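Local coordinates for protein polyketide synthase PksL (Bacillus subtilis, PDB 5E1V) that probably dehydrates beta-hydroxyacyl intermediates during bacillaene assembly, acting as the dehydratase domain of a split module in a trans-AT polyketide synthase, at residues Phe186-Thr191 / Phe223-Leu228; Val22-Asn27 / Arg147-His152; Ile59-Thr64 / Glu102-Met107; Gln53-Ser58 / Asp110-Ser115. All coordinates share one frame; numbering follows the deposited sequence.

Interaction 1 (Phe186-Thr191 / Phe223-Leu228)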
loop_
_atom_site.group_PDB
_atom_site.type_symbol
_atom_site.label_atom_id
_atom_site.label_comp_id
_atom_site.label_asym_id
_atom_site.label_seq_id
_atom_site.Cartn_x
_atom_site.Cartn_y
_atom_site.Cartn_z
ATOM N N PHE A 186 4.202 -1.592 -13.341
ATOM C CA PHE A 186 3.561 -1.004 -12.157
ATOM C C PHE A 186 3.702 0.524 -12.029
ATOM O O PHE A 186 4.620 1.159 -12.612
ATOM C CB PHE A 186 4.189 -1.716 -10.925
ATOM C CG PHE A 186 3.734 -3.078 -10.809
ATOM C CD1 PHE A 186 4.438 -4.090 -11.417
ATOM C CD2 PHE A 186 2.554 -3.400 -10.104
ATOM C CE1 PHE A 186 3.969 -5.400 -11.412
ATOM C CE2 PHE A 186 2.082 -4.674 -10.057
ATOM C CZ PHE A 186 2.803 -5.708 -10.710
ATOM N N MET A 187 2.802 1.119 -11.234
ATOM C CA MET A 187 2.854 2.562 -11.018
ATOM C C MET A 187 3.301 2.839 -9.566
ATOM O O MET A 187 4.162 3.660 -9.306
ATOM C CB MET A 187 1.536 3.185 -11.298
ATOM C CG MET A 187 1.140 3.146 -12.744
ATOM S SD MET A 187 -0.371 4.042 -13.086
ATOM C CE MET A 187 0.189 5.673 -12.790
ATOM N N PHE A 188 2.650 2.164 -8.615
ATOM C CA PHE A 188 3.026 2.249 -7.220
ATOM C C PHE A 188 3.115 0.833 -6.686
ATOM O O PHE A 188 2.107 0.261 -6.173
ATOM C CB PHE A 188 1.992 3.185 -6.509
ATOM C CG PHE A 188 2.002 4.525 -7.120
ATOM C CD1 PHE A 188 3.062 5.372 -6.808
ATOM C CD2 PHE A 188 0.991 4.987 -7.987
ATOM C CE1 PHE A 188 3.173 6.621 -7.432
ATOM C CE2 PHE A 188 1.126 6.219 -8.606
ATOM C CZ PHE A 188 2.248 7.031 -8.326
ATOM N N HIS A 189 4.331 0.244 -6.861
ATOM C CA HIS A 189 4.435 -1.156 -6.682
ATOM C C HIS A 189 3.945 -1.596 -5.327
ATOM O O HIS A 189 4.523 -1.217 -4.310
ATOM C CB HIS A 189 5.890 -1.647 -6.854
ATOM C CG HIS A 189 5.965 -3.081 -7.264
ATOM N ND1 HIS A 189 5.784 -4.099 -6.382
ATOM C CD2 HIS A 189 6.310 -3.653 -8.441
ATOM C CE1 HIS A 189 5.917 -5.243 -6.994
ATOM N NE2 HIS A 189 6.205 -5.000 -8.262
ATOM N N PRO A 190 2.902 -2.473 -5.272
ATOM C CA PRO A 190 2.487 -2.999 -3.925
ATOM C C PRO A 190 3.515 -3.549 -2.964
ATOM O O PRO A 190 3.401 -3.319 -1.843
ATOM C CB PRO A 190 1.463 -4.017 -4.258
ATOM C CG PRO A 190 0.847 -3.463 -5.574
ATOM C CD PRO A 190 2.045 -3.073 -6.319
ATOM N N THR A 191 4.582 -4.169 -3.413
ATOM C CA THR A 191 5.669 -4.548 -2.517
ATOM C C THR A 191 6.437 -3.402 -1.885
ATOM O O THR A 191 6.799 -3.393 -0.691
ATOM C CB THR A 191 6.622 -5.466 -3.354
ATOM O OG1 THR A 191 5.860 -6.641 -3.751
ATOM C CG2 THR A 191 7.689 -5.937 -2.549
ATOM N N PHE A 223 -3.314 10.246 -1.004
ATOM C CA PHE A 223 -2.154 9.831 -1.710
ATOM C C PHE A 223 -1.984 10.753 -2.859
ATOM O O PHE A 223 -2.910 11.018 -3.613
ATOM C CB PHE A 223 -2.251 8.367 -2.245
ATOM C CG PHE A 223 -0.995 7.923 -2.861
ATOM C CD1 PHE A 223 0.037 7.524 -2.085
ATOM C CD2 PHE A 223 -0.835 7.943 -4.173
ATOM C CE1 PHE A 223 1.237 7.060 -2.637
ATOM C CE2 PHE A 223 0.324 7.497 -4.769
ATOM C CZ PHE A 223 1.373 7.078 -3.989
ATOM N N SER A 224 -0.754 11.181 -3.028
ATOM C CA SER A 224 -0.368 12.128 -4.046
ATOM C C SER A 224 1.016 11.706 -4.496
ATOM O O SER A 224 1.828 11.386 -3.628
ATOM C CB SER A 224 -0.268 13.538 -3.404
ATOM O OG SER A 224 -0.009 14.377 -4.494
ATOM N N ALA A 225 1.295 11.806 -5.775
ATOM C CA ALA A 225 2.551 11.364 -6.374
ATOM C C ALA A 225 2.884 12.177 -7.659
ATOM O O ALA A 225 2.010 12.428 -8.505
ATOM C CB ALA A 225 2.473 9.868 -6.702
ATOM N N SER A 226 4.117 12.665 -7.697
ATOM C CA SER A 226 4.707 13.367 -8.855
ATOM C C SER A 226 5.486 12.394 -9.767
ATOM O O SER A 226 5.889 12.758 -10.838
ATOM C CB SER A 226 5.660 14.501 -8.368
ATOM O OG SER A 226 6.795 14.016 -7.633
ATOM N N ALA A 227 5.739 11.162 -9.324
ATOM C CA ALA A 227 6.471 10.185 -10.139
ATOM C C ALA A 227 6.106 8.761 -9.651
ATOM O O ALA A 227 5.586 8.535 -8.559
ATOM C CB ALA A 227 7.978 10.405 -10.085
ATOM N N LEU A 228 6.287 7.815 -10.538
ATOM C CA LEU A 228 6.008 6.421 -10.227
ATOM C C LEU A 228 6.964 5.844 -9.210
ATOM O O LEU A 228 8.144 6.268 -9.091
ATOM C CB LEU A 228 6.130 5.635 -11.533
ATOM C CG LEU A 228 5.247 6.004 -12.715
ATOM C CD1 LEU A 228 5.194 4.838 -13.756
ATOM C CD2 LEU A 228 3.789 6.324 -12.338
#
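F188 is the tight centre of this contact. The edge of F223 at CE2 and CZ points into one face of the F188 ring, giving an edge-to-face pair with centroids 5.0 Å apart and planes at 76°. F188 CG lies anti to the carbonyl carbon (chi1 -60°), which swings the ring toward the strand. The small A225 methyl packs tightly, its CB 3.3 Å from F188 CZ. At the ring edge, A227 O comes within 3.3 Å of F188 CE1; this buried carbonyl has no polar partner in the model. Y39 of helix 34-44 adds a second edge-to-face pair with F188.

Packing is looser at L228, which is partly exposed. Its CD2 meets the end of M187, bent at chi3, at 3.7 Å from CE, and its CD1 lies 3.9 Å from F186 O. Beyond the contact, H189 caps the following helix, its ND1 accepting from T191 N at 3.2 Å in the imidazole plane. The aromatic cluster thus packs a strand end against the segment leading into helix 190-203, whose N-cap histidine and first-turn proline are consistent with the HPxxxD motif of double-hotdog polyketide synthase dehydratases.

Interaction 2 (Val22-Asn27 / Arg147-His152); sequences VVYGQN and RQELVH
Y24, E149 and V22 bury the most surface where strand 21-23 and its turn meet strand 150-152 and the residue leading into it. V22 forms the hydrogen-bonded pair with V151: V151 N donates to V22 O at 2.8 Å, nearly along the C=O axis, while V22 N reaches V151 O at 3.1 Å from above the carbonyl plane. The branched valines suit extended backbone, and their side chains lie on the same sheet face. On the other face V23 and L150 run side by side, V23 CG2 being 3.7 Å from L150 CD1.

The strand then turns back through a type I' turn from V23 to Q26. Y24 N donates to E149 O at 3.0 Å, and that oxygen also accepts from a water held by G25 N. E149, with positive phi, is the C' residue of the Schellman motif that ends the preceding helix. Its extended side chain crosses Y24 at about a right angle, and OE2 meets the ring edge 3.6 Å from CE1, the carboxylate turned 85° from the ring.

Y24 OH donates to a second water 3.0 Å away, which donates to Q148 O, and the hydroxyl is also bonded to L214 N. H21 and G25 fit the His and Gly of the HxxxGxxxxP motif of dehydratases. The carboxylate beside the ring's C-H edge probably gives a modest electrostatic attraction, weakened by solvent around exposed E149.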
loop_
_atom_site.group_PDB
_atom_site.type_symbol
_atom_site.label_atom_id
_atom_site.label_comp_id
_atom_site.label_asym_id
_atom_site.label_seq_id
_atom_site.Cartn_x
_atom_site.Cartn_y
_atom_site.Cartn_z
ATOM N N VAL A 22 -0.031 -13.753 3.258
ATOM C CA VAL A 22 -0.907 -14.638 4.052
ATOM C C VAL A 22 -1.088 -14.020 5.406
ATOM O O VAL A 22 -0.114 -13.735 6.089
ATOM C CB VAL A 22 -0.302 -16.057 4.227
ATOM C CG1 VAL A 22 -1.241 -16.961 5.030
ATOM C CG2 VAL A 22 -0.033 -16.719 2.882
ATOM N N VAL A 23 -2.330 -13.896 5.823
ATOM C CA VAL A 23 -2.709 -13.252 7.085
ATOM C C VAL A 23 -3.636 -14.164 7.927
ATOM O O VAL A 23 -4.774 -14.471 7.538
ATOM C CB VAL A 23 -3.489 -11.941 6.813
ATOM C CG1 VAL A 23 -4.019 -11.282 8.090
ATOM C CG2 VAL A 23 -2.658 -10.952 5.971
ATOM N N TYR A 24 -3.163 -14.576 9.092
ATOM C CA TYR A 24 -3.867 -15.596 9.917
ATOM C C TYR A 24 -4.285 -16.783 9.031
ATOM O O TYR A 24 -5.440 -17.158 8.975
ATOM C CB TYR A 24 -5.064 -14.973 10.638
ATOM C CG TYR A 24 -4.689 -13.979 11.672
ATOM C CD1 TYR A 24 -3.825 -14.312 12.697
ATOM C CD2 TYR A 24 -5.187 -12.697 11.645
ATOM C CE1 TYR A 24 -3.458 -13.395 13.657
ATOM C CE2 TYR A 24 -4.836 -11.782 12.618
ATOM C CZ TYR A 24 -3.967 -12.142 13.632
ATOM O OH TYR A 24 -3.576 -11.214 14.593
ATOM N N GLY A 25 -3.292 -17.318 8.331
ATOM C CA GLY A 25 -3.434 -18.319 7.300
ATOM C C GLY A 25 -4.349 -18.134 6.091
ATOM O O GLY A 25 -4.583 -19.088 5.362
ATOM N N GLN A 26 -4.850 -16.942 5.809
ATOM C CA GLN A 26 -5.650 -16.745 4.578
ATOM C C GLN A 26 -4.895 -15.869 3.576
ATOM O O GLN A 26 -4.229 -14.926 3.980
ATOM C CB GLN A 26 -6.967 -16.038 4.926
ATOM C CG GLN A 26 -7.608 -16.630 6.168
ATOM C CD GLN A 26 -9.074 -16.243 6.343
ATOM O OE1 GLN A 26 -9.529 -16.004 7.475
ATOM N NE2 GLN A 26 -9.826 -16.196 5.243
ATOM N N ASN A 27 -4.983 -16.182 2.283
ATOM C CA ASN A 27 -4.315 -15.347 1.260
ATOM C C ASN A 27 -5.110 -14.038 1.132
ATOM O O ASN A 27 -6.327 -14.096 0.923
ATOM C CB ASN A 27 -4.257 -16.124 -0.082
ATOM C CG ASN A 27 -3.308 -17.272 -0.011
ATOM O OD1 ASN A 27 -2.092 -17.129 -0.220
ATOM N ND2 ASN A 27 -3.802 -18.371 0.427
ATOM N N ARG A 147 5.958 -14.182 13.173
ATOM C CA ARG A 147 5.588 -14.541 14.545
ATOM C C ARG A 147 4.185 -14.025 14.915
ATOM O O ARG A 147 3.504 -14.626 15.732
ATOM C CB ARG A 147 6.602 -13.976 15.534
ATOM C CG ARG A 147 7.966 -14.582 15.443
ATOM C CD ARG A 147 8.788 -14.130 16.657
ATOM N NE ARG A 147 10.219 -14.335 16.429
ATOM C CZ ARG A 147 11.094 -13.400 16.069
ATOM N NH1 ARG A 147 10.725 -12.133 15.852
ATOM N NH2 ARG A 147 12.358 -13.739 15.908
ATOM N N GLN A 148 3.747 -12.915 14.305
ATOM C CA GLN A 148 2.391 -12.425 14.500
ATOM C C GLN A 148 1.431 -12.926 13.370
ATOM O O GLN A 148 0.370 -12.416 13.208
ATOM C CB GLN A 148 2.411 -10.891 14.643
ATOM C CG GLN A 148 3.435 -10.376 15.658
ATOM C CD GLN A 148 3.373 -8.851 15.904
ATOM O OE1 GLN A 148 2.322 -8.285 16.095
ATOM N NE2 GLN A 148 4.525 -8.215 15.906
ATOM N N GLU A 149 1.847 -13.968 12.653
ATOM C CA GLU A 149 1.044 -14.699 11.679
ATOM C C GLU A 149 0.737 -13.876 10.427
ATOM O O GLU A 149 -0.243 -14.120 9.730
ATOM C CB GLU A 149 -0.254 -15.193 12.278
ATOM C CG GLU A 149 -0.101 -16.009 13.553
ATOM C CD GLU A 149 -1.417 -16.679 13.911
ATOM O OE1 GLU A 149 -1.934 -17.488 13.081
ATOM O OE2 GLU A 149 -1.952 -16.362 14.994
ATOM N N LEU A 150 1.589 -12.914 10.164
ATOM C CA LEU A 150 1.564 -12.178 8.876
ATOM C C LEU A 150 2.767 -12.662 8.102
ATOM O O LEU A 150 3.882 -12.428 8.537
ATOM C CB LEU A 150 1.681 -10.676 9.168
ATOM C CG LEU A 150 1.902 -9.732 7.982
ATOM C CD1 LEU A 150 0.737 -9.847 6.993
ATOM C CD2 LEU A 150 2.135 -8.281 8.448
ATOM N N VAL A 151 2.560 -13.300 6.933
ATOM C CA VAL A 151 3.626 -13.983 6.207
ATOM C C VAL A 151 3.727 -13.502 4.741
ATOM O O VAL A 151 2.955 -13.939 3.882
ATOM C CB VAL A 151 3.366 -15.510 6.229
ATOM C CG1 VAL A 151 4.440 -16.281 5.458
ATOM C CG2 VAL A 151 3.120 -15.997 7.651
ATOM N N HIS A 152 4.704 -12.646 4.481
ATOM C CA HIS A 152 5.089 -12.249 3.152
ATOM C C HIS A 152 6.145 -13.259 2.652
ATOM O O HIS A 152 7.011 -13.697 3.418
ATOM C CB HIS A 152 5.723 -10.869 3.113
ATOM C CG HIS A 152 4.946 -9.788 3.771
ATOM N ND1 HIS A 152 4.829 -9.677 5.132
ATOM C CD2 HIS A 152 4.317 -8.712 3.243
ATOM C CE1 HIS A 152 4.152 -8.571 5.418
ATOM N NE2 HIS A 152 3.817 -7.980 4.285
HETATM O O HOH W 1 -0.746 -11.808 15.413
HETATM O O HOH W 2 -0.359 -16.518 8.516
#

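Interaction 3 (Ile59-Thr64 / Glu102-Met107); sequences IYQPLT and EEKLYM
The rings of Y60 and Y106 each carry a leucine on one face. Over Y60 sits L105 CD2, 3.8 Å from the ring centroid, a CH-pi contact between side chains that run the same way; Y106 O and M107 CA lie at that ring's edge. Over Y106 stands L63 CD1, 4.2 Å from the centroid and 8° off the normal, while the carbonyls of Q61 and P62 meet its edge, P62 O being 3.5 Å from Y106 CE1. Tyrosine suits this place: its slightly positive C-H rim can probably accommodate the carbonyls, and its OH, 2.6 Å from a water, links through it to T64 N. The Q61 side chain, extended beyond CG, reaches strand 104-112, NE2 donating to L105 O at 2.7 Å. Y60 N donates to Y106 O at 3.0 Å, nearly straight at the hydrogen but from above the carbonyl plane. Y106 and M107 form a classic beta bulge facing A89 of strand 84-94; Y106 also packs on I71 and L73 of strand 70-81, and Y34 of helix 34-44 touches L63, Y106 and M107.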
loop_
_atom_site.group_PDB
_atom_site.type_symbol
_atom_site.label_atom_id
_atom_site.label_comp_id
_atom_site.label_asym_id
_atom_site.label_seq_id
_atom_site.Cartn_x
_atom_site.Cartn_y
_atom_site.Cartn_z
ATOM N N ILE A 59 -11.310 0.848 3.374
ATOM C CA ILE A 59 -11.407 -0.619 3.281
ATOM C C ILE A 59 -12.449 -1.137 4.235
ATOM O O ILE A 59 -12.354 -0.924 5.432
ATOM C CB ILE A 59 -10.054 -1.268 3.419
ATOM C CG1 ILE A 59 -9.113 -0.695 2.333
ATOM C CG2 ILE A 59 -10.104 -2.805 3.343
ATOM C CD1 ILE A 59 -7.710 -1.253 2.527
ATOM N N TYR A 60 -13.428 -1.819 3.669
ATOM C CA TYR A 60 -14.606 -2.371 4.395
ATOM C C TYR A 60 -14.317 -3.775 4.874
ATOM O O TYR A 60 -14.720 -4.129 5.953
ATOM C CB TYR A 60 -15.873 -2.296 3.548
ATOM C CG TYR A 60 -16.242 -0.885 3.431
ATOM C CD1 TYR A 60 -17.033 -0.296 4.417
ATOM C CD2 TYR A 60 -15.647 -0.075 2.483
ATOM C CE1 TYR A 60 -17.274 1.034 4.392
ATOM C CE2 TYR A 60 -15.921 1.235 2.429
ATOM C CZ TYR A 60 -16.701 1.792 3.416
ATOM O OH TYR A 60 -16.899 3.127 3.371
ATOM N N GLN A 61 -13.549 -4.552 4.098
ATOM C CA GLN A 61 -13.165 -5.869 4.469
ATOM C C GLN A 61 -11.978 -6.329 3.636
ATOM O O GLN A 61 -11.818 -5.859 2.569
ATOM C CB GLN A 61 -14.332 -6.883 4.311
ATOM C CG GLN A 61 -14.864 -7.076 2.922
ATOM C CD GLN A 61 -16.265 -7.656 2.893
ATOM O OE1 GLN A 61 -16.478 -8.810 3.259
ATOM N NE2 GLN A 61 -17.217 -6.887 2.422
ATOM N N PRO A 62 -11.206 -7.310 4.136
ATOM C CA PRO A 62 -10.093 -7.878 3.359
ATOM C C PRO A 62 -10.542 -8.667 2.169
ATOM O O PRO A 62 -11.607 -9.326 2.195
ATOM C CB PRO A 62 -9.316 -8.706 4.384
ATOM C CG PRO A 62 -9.766 -8.201 5.708
ATOM C CD PRO A 62 -11.188 -7.822 5.521
ATOM N N LEU A 63 -9.758 -8.559 1.097
ATOM C CA LEU A 63 -10.038 -9.256 -0.133
ATOM C C LEU A 63 -9.229 -10.550 -0.056
ATOM O O LEU A 63 -8.012 -10.548 -0.170
ATOM C CB LEU A 63 -9.641 -8.423 -1.321
ATOM C CG LEU A 63 -10.211 -9.015 -2.624
ATOM C CD1 LEU A 63 -10.553 -7.923 -3.542
ATOM C CD2 LEU A 63 -9.322 -10.106 -3.215
ATOM N N THR A 64 -9.932 -11.639 0.186
ATOM C CA THR A 64 -9.275 -12.894 0.505
ATOM C C THR A 64 -9.645 -13.897 -0.562
ATOM O O THR A 64 -10.704 -13.810 -1.139
ATOM C CB THR A 64 -9.715 -13.481 1.867
ATOM O OG1 THR A 64 -11.075 -13.894 1.788
ATOM C CG2 THR A 64 -9.578 -12.473 2.967
ATOM N N GLU A 102 -22.751 -13.849 -3.110
ATOM C CA GLU A 102 -23.422 -12.484 -3.168
ATOM C C GLU A 102 -22.402 -11.278 -3.181
ATOM O O GLU A 102 -21.359 -11.360 -2.625
ATOM C CB GLU A 102 -24.545 -12.288 -2.135
ATOM C CG GLU A 102 -24.139 -11.752 -0.758
ATOM C CD GLU A 102 -23.555 -12.812 0.178
ATOM O OE1 GLU A 102 -24.077 -13.945 0.207
ATOM O OE2 GLU A 102 -22.579 -12.506 0.905
ATOM N N GLU A 103 -22.739 -10.194 -3.856
ATOM C CA GLU A 103 -21.777 -9.097 -4.073
ATOM C C GLU A 103 -21.390 -8.386 -2.781
ATOM O O GLU A 103 -22.256 -8.010 -2.017
ATOM C CB GLU A 103 -22.370 -8.175 -5.099
ATOM C CG GLU A 103 -21.521 -7.006 -5.495
ATOM C CD GLU A 103 -22.243 -6.168 -6.497
ATOM O OE1 GLU A 103 -21.810 -6.165 -7.666
ATOM O OE2 GLU A 103 -23.272 -5.566 -6.106
ATOM N N LYS A 104 -20.083 -8.209 -2.534
ATOM C CA LYS A 104 -19.545 -7.613 -1.316
ATOM C C LYS A 104 -18.743 -6.354 -1.624
ATOM O O LYS A 104 -17.981 -6.309 -2.644
ATOM C CB LYS A 104 -18.577 -8.566 -0.621
ATOM C CG LYS A 104 -19.207 -9.814 -0.072
ATOM C CD LYS A 104 -18.142 -10.640 0.654
ATOM C CE LYS A 104 -18.640 -12.056 0.937
ATOM N NZ LYS A 104 -17.878 -12.626 2.103
ATOM N N LEU A 105 -18.979 -5.340 -0.780
ATOM C CA LEU A 105 -18.184 -4.103 -0.805
ATOM C C LEU A 105 -16.801 -4.276 -0.160
ATOM O O LEU A 105 -16.597 -4.674 1.028
ATOM C CB LEU A 105 -18.947 -2.917 -0.188
ATOM C CG LEU A 105 -18.221 -1.568 -0.304
ATOM C CD1 LEU A 105 -18.195 -1.016 -1.704
ATOM C CD2 LEU A 105 -18.787 -0.546 0.664
ATOM N N TYR A 106 -15.777 -4.010 -0.983
ATOM C CA TYR A 106 -14.436 -4.037 -0.471
ATOM C C TYR A 106 -13.807 -2.684 -0.163
ATOM O O TYR A 106 -13.038 -2.592 0.811
ATOM C CB TYR A 106 -13.563 -4.842 -1.481
ATOM C CG TYR A 106 -13.911 -6.329 -1.471
ATOM C CD1 TYR A 106 -13.370 -7.179 -0.491
ATOM C CD2 TYR A 106 -14.680 -6.891 -2.448
ATOM C CE1 TYR A 106 -13.665 -8.522 -0.487
ATOM C CE2 TYR A 106 -14.973 -8.241 -2.455
ATOM C CZ TYR A 106 -14.442 -9.041 -1.481
ATOM O OH TYR A 106 -14.674 -10.407 -1.481
ATOM N N MET A 107 -13.989 -1.691 -1.019
ATOM C CA MET A 107 -13.225 -0.418 -0.892
ATOM C C MET A 107 -14.099 0.670 -1.543
ATOM O O MET A 107 -14.742 0.450 -2.545
ATOM C CB MET A 107 -11.851 -0.596 -1.644
ATOM C CG MET A 107 -10.991 0.619 -1.678
ATOM S SD MET A 107 -11.393 1.611 -3.078
ATOM C CE MET A 107 -10.715 0.667 -4.492
HETATM O O HOH W 3 -12.902 -11.935 -0.253
#

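Interaction 4 (Gln53-Ser58 / Asp110-Ser115)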
loop_
_atom_site.group_PDB
_atom_site.type_symbol
_atom_site.label_atom_id
_atom_site.label_comp_id
_atom_site.label_asym_id
_atom_site.label_seq_id
_atom_site.Cartn_x
_atom_site.Cartn_y
_atom_site.Cartn_z
ATOM N N GLN A 53 -5.142 13.289 -7.143
ATOM C CA GLN A 53 -4.946 13.008 -5.728
ATOM C C GLN A 53 -6.022 12.020 -5.323
ATOM O O GLN A 53 -7.188 12.319 -5.479
ATOM C CB GLN A 53 -5.107 14.260 -4.836
ATOM C CG GLN A 53 -4.955 13.902 -3.368
ATOM C CD GLN A 53 -5.357 15.069 -2.440
ATOM O OE1 GLN A 53 -6.015 16.003 -2.859
ATOM N NE2 GLN A 53 -5.022 14.953 -1.174
ATOM N N LEU A 54 -5.608 10.894 -4.759
ATOM C CA LEU A 54 -6.497 9.868 -4.239
ATOM C C LEU A 54 -6.839 10.342 -2.809
ATOM O O LEU A 54 -5.951 10.786 -2.069
ATOM C CB LEU A 54 -5.747 8.555 -4.173
ATOM C CG LEU A 54 -6.613 7.333 -3.691
ATOM C CD1 LEU A 54 -7.775 6.970 -4.595
ATOM C CD2 LEU A 54 -5.653 6.143 -3.594
ATOM N N ARG A 55 -8.119 10.335 -2.503
ATOM C CA ARG A 55 -8.546 10.725 -1.162
ATOM C C ARG A 55 -9.563 9.835 -0.518
ATOM O O ARG A 55 -10.408 9.291 -1.195
ATOM C CB ARG A 55 -9.138 12.160 -1.162
ATOM C CG ARG A 55 -8.211 13.283 -1.597
ATOM C CD ARG A 55 -8.963 14.607 -1.590
ATOM N NE ARG A 55 -8.982 15.230 -0.270
ATOM C CZ ARG A 55 -9.498 16.434 -0.021
ATOM N NH1 ARG A 55 -10.059 17.155 -1.006
ATOM N NH2 ARG A 55 -9.434 16.938 1.213
ATOM N N ASN A 56 -9.476 9.736 0.810
ATOM C CA ASN A 56 -10.475 9.122 1.683
ATOM C C ASN A 56 -10.816 7.728 1.226
ATOM O O ASN A 56 -11.955 7.462 0.929
ATOM C CB ASN A 56 -11.739 10.011 1.707
ATOM C CG ASN A 56 -11.430 11.396 2.293
ATOM O OD1 ASN A 56 -10.386 11.619 3.002
ATOM N ND2 ASN A 56 -12.239 12.345 1.925
ATOM N N LEU A 57 -9.783 6.910 1.013
ATOM C CA LEU A 57 -9.974 5.495 0.717
ATOM C C LEU A 57 -10.325 4.747 1.951
ATOM O O LEU A 57 -9.626 4.836 2.954
ATOM C CB LEU A 57 -8.660 4.868 0.099
ATOM C CG LEU A 57 -8.878 3.509 -0.499
ATOM C CD1 LEU A 57 -8.160 3.136 -1.828
ATOM C CD2 LEU A 57 -8.493 2.437 0.582
ATOM N N SER A 58 -11.426 4.003 1.916
ATOM C CA SER A 58 -11.815 3.132 2.984
ATOM C C SER A 58 -11.879 1.706 2.553
ATOM O O SER A 58 -12.459 1.439 1.562
ATOM C CB SER A 58 -13.242 3.485 3.448
ATOM O OG SER A 58 -13.142 4.623 4.151
ATOM N N ASP A 110 -12.246 8.468 -3.232
ATOM C CA ASP A 110 -12.456 9.591 -4.106
ATOM C C ASP A 110 -11.171 9.876 -4.871
ATOM O O ASP A 110 -10.095 9.714 -4.315
ATOM C CB ASP A 110 -12.795 10.842 -3.320
ATOM C CG ASP A 110 -14.060 10.647 -2.388
ATOM O OD1 ASP A 110 -15.020 10.011 -2.838
ATOM O OD2 ASP A 110 -14.004 11.107 -1.223
ATOM N N MET A 111 -11.290 10.278 -6.129
ATOM C CA MET A 111 -10.080 10.655 -6.854
ATOM C C MET A 111 -10.382 12.054 -7.386
ATOM O O MET A 111 -11.426 12.227 -8.009
ATOM C CB MET A 111 -9.787 9.702 -7.991
ATOM C CG MET A 111 -8.597 10.121 -8.851
ATOM S SD MET A 111 -7.119 9.748 -7.909
ATOM C CE MET A 111 -6.536 8.193 -8.557
ATOM N N HIS A 112 -9.471 12.984 -7.133
ATOM C CA HIS A 112 -9.622 14.385 -7.580
ATOM C C HIS A 112 -8.632 14.638 -8.644
ATOM O O HIS A 112 -7.467 14.357 -8.433
ATOM C CB HIS A 112 -9.358 15.350 -6.417
ATOM C CG HIS A 112 -10.401 15.289 -5.356
ATOM N ND1 HIS A 112 -10.524 14.214 -4.490
ATOM C CD2 HIS A 112 -11.372 16.154 -5.019
ATOM C CE1 HIS A 112 -11.547 14.417 -3.681
ATOM N NE2 HIS A 112 -12.080 15.586 -3.988
ATOM N N ALA A 113 -9.108 15.102 -9.800
ATOM C CA ALA A 113 -8.263 15.378 -10.962
ATOM C C ALA A 113 -7.698 16.791 -10.866
ATOM O O ALA A 113 -6.774 17.152 -11.616
ATOM C CB ALA A 113 -9.049 15.219 -12.262
ATOM N N ASP A 114 -8.254 17.589 -9.956
ATOM C CA ASP A 114 -7.744 18.922 -9.699
ATOM C C ASP A 114 -6.326 18.825 -9.144
ATOM O O ASP A 114 -5.944 17.822 -8.486
ATOM C CB ASP A 114 -8.654 19.694 -8.720
ATOM N N SER A 115 -5.556 19.869 -9.433
ATOM C CA SER A 115 -4.259 20.103 -8.791
ATOM C C SER A 115 -3.134 19.135 -9.179
ATOM O O SER A 115 -3.241 17.914 -8.975
ATOM C CB SER A 115 -4.388 20.084 -7.269
ATOM O OG SER A 115 -3.228 19.506 -6.708
#
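Neighbouring antiparallel strands of the N-terminal hotdog meet here, 53-59 against 104-112, in the sheet that packs on helix 34-44. Four backbone bonds hold them. Q53 and H112 form one hydrogen-bonded pair, in which H112 N donates to Q53 O at 2.9 Å in the carbonyl plane; R55 and D110 form the next, R55 N reaching D110 O at 2.8 Å. Between them L54 and M111 make a non-hydrogen-bonded pair whose apolar chains turn to the helix side, where I38 touches both.

The other face carries polar groups suited to a partly exposed surface. R55 bends at chi3 (85°) so that its aliphatic stem lies across the H112 ring, CD coming within 3.3 Å of ND1, and NH1 ends 3.9 Å above the ring plane toward the rim; the guanidinium and imidazole planes are 54° apart. A charged guanidinium so near would probably disfavour protonation of H112. D110 OD2 lies 6.6 Å from R55 NE, too far for a salt bridge, and D110 OD1 takes a weak bond from Q86.

N56 has positive phi (53°), tolerable for asparagine, and with L57 forms a G1 bulge opposite Y220 of strand 215-225. On the buried face the M111 chain, bent at chi2 and chi3, brings SD back over the neighbouring strand, 3.5 Å from Q53 O.

Overall arrangement
From the N terminus, segment 22-27 opens the longest loop, which interaction 2 closes only at 147-152. Inside that loop, 53-58 pairs with 110-115 in interaction 4, and within it again 59-64 meets 102-107 in interaction 3, so the three nest without crossing. Interaction 1 follows in series, joining 186-191 to 223-228. Interactions 3 and 4 share strand 104-112 and touch through M107. Interaction 4 meets interaction 1 where F223 N probably bonds to L54 O, linking strands 53-59 and 215-225. Interaction 2 adjoins interaction 3 through N27 and T64 in the small sheet, while its centre lies about 25 Å from that of interaction 1.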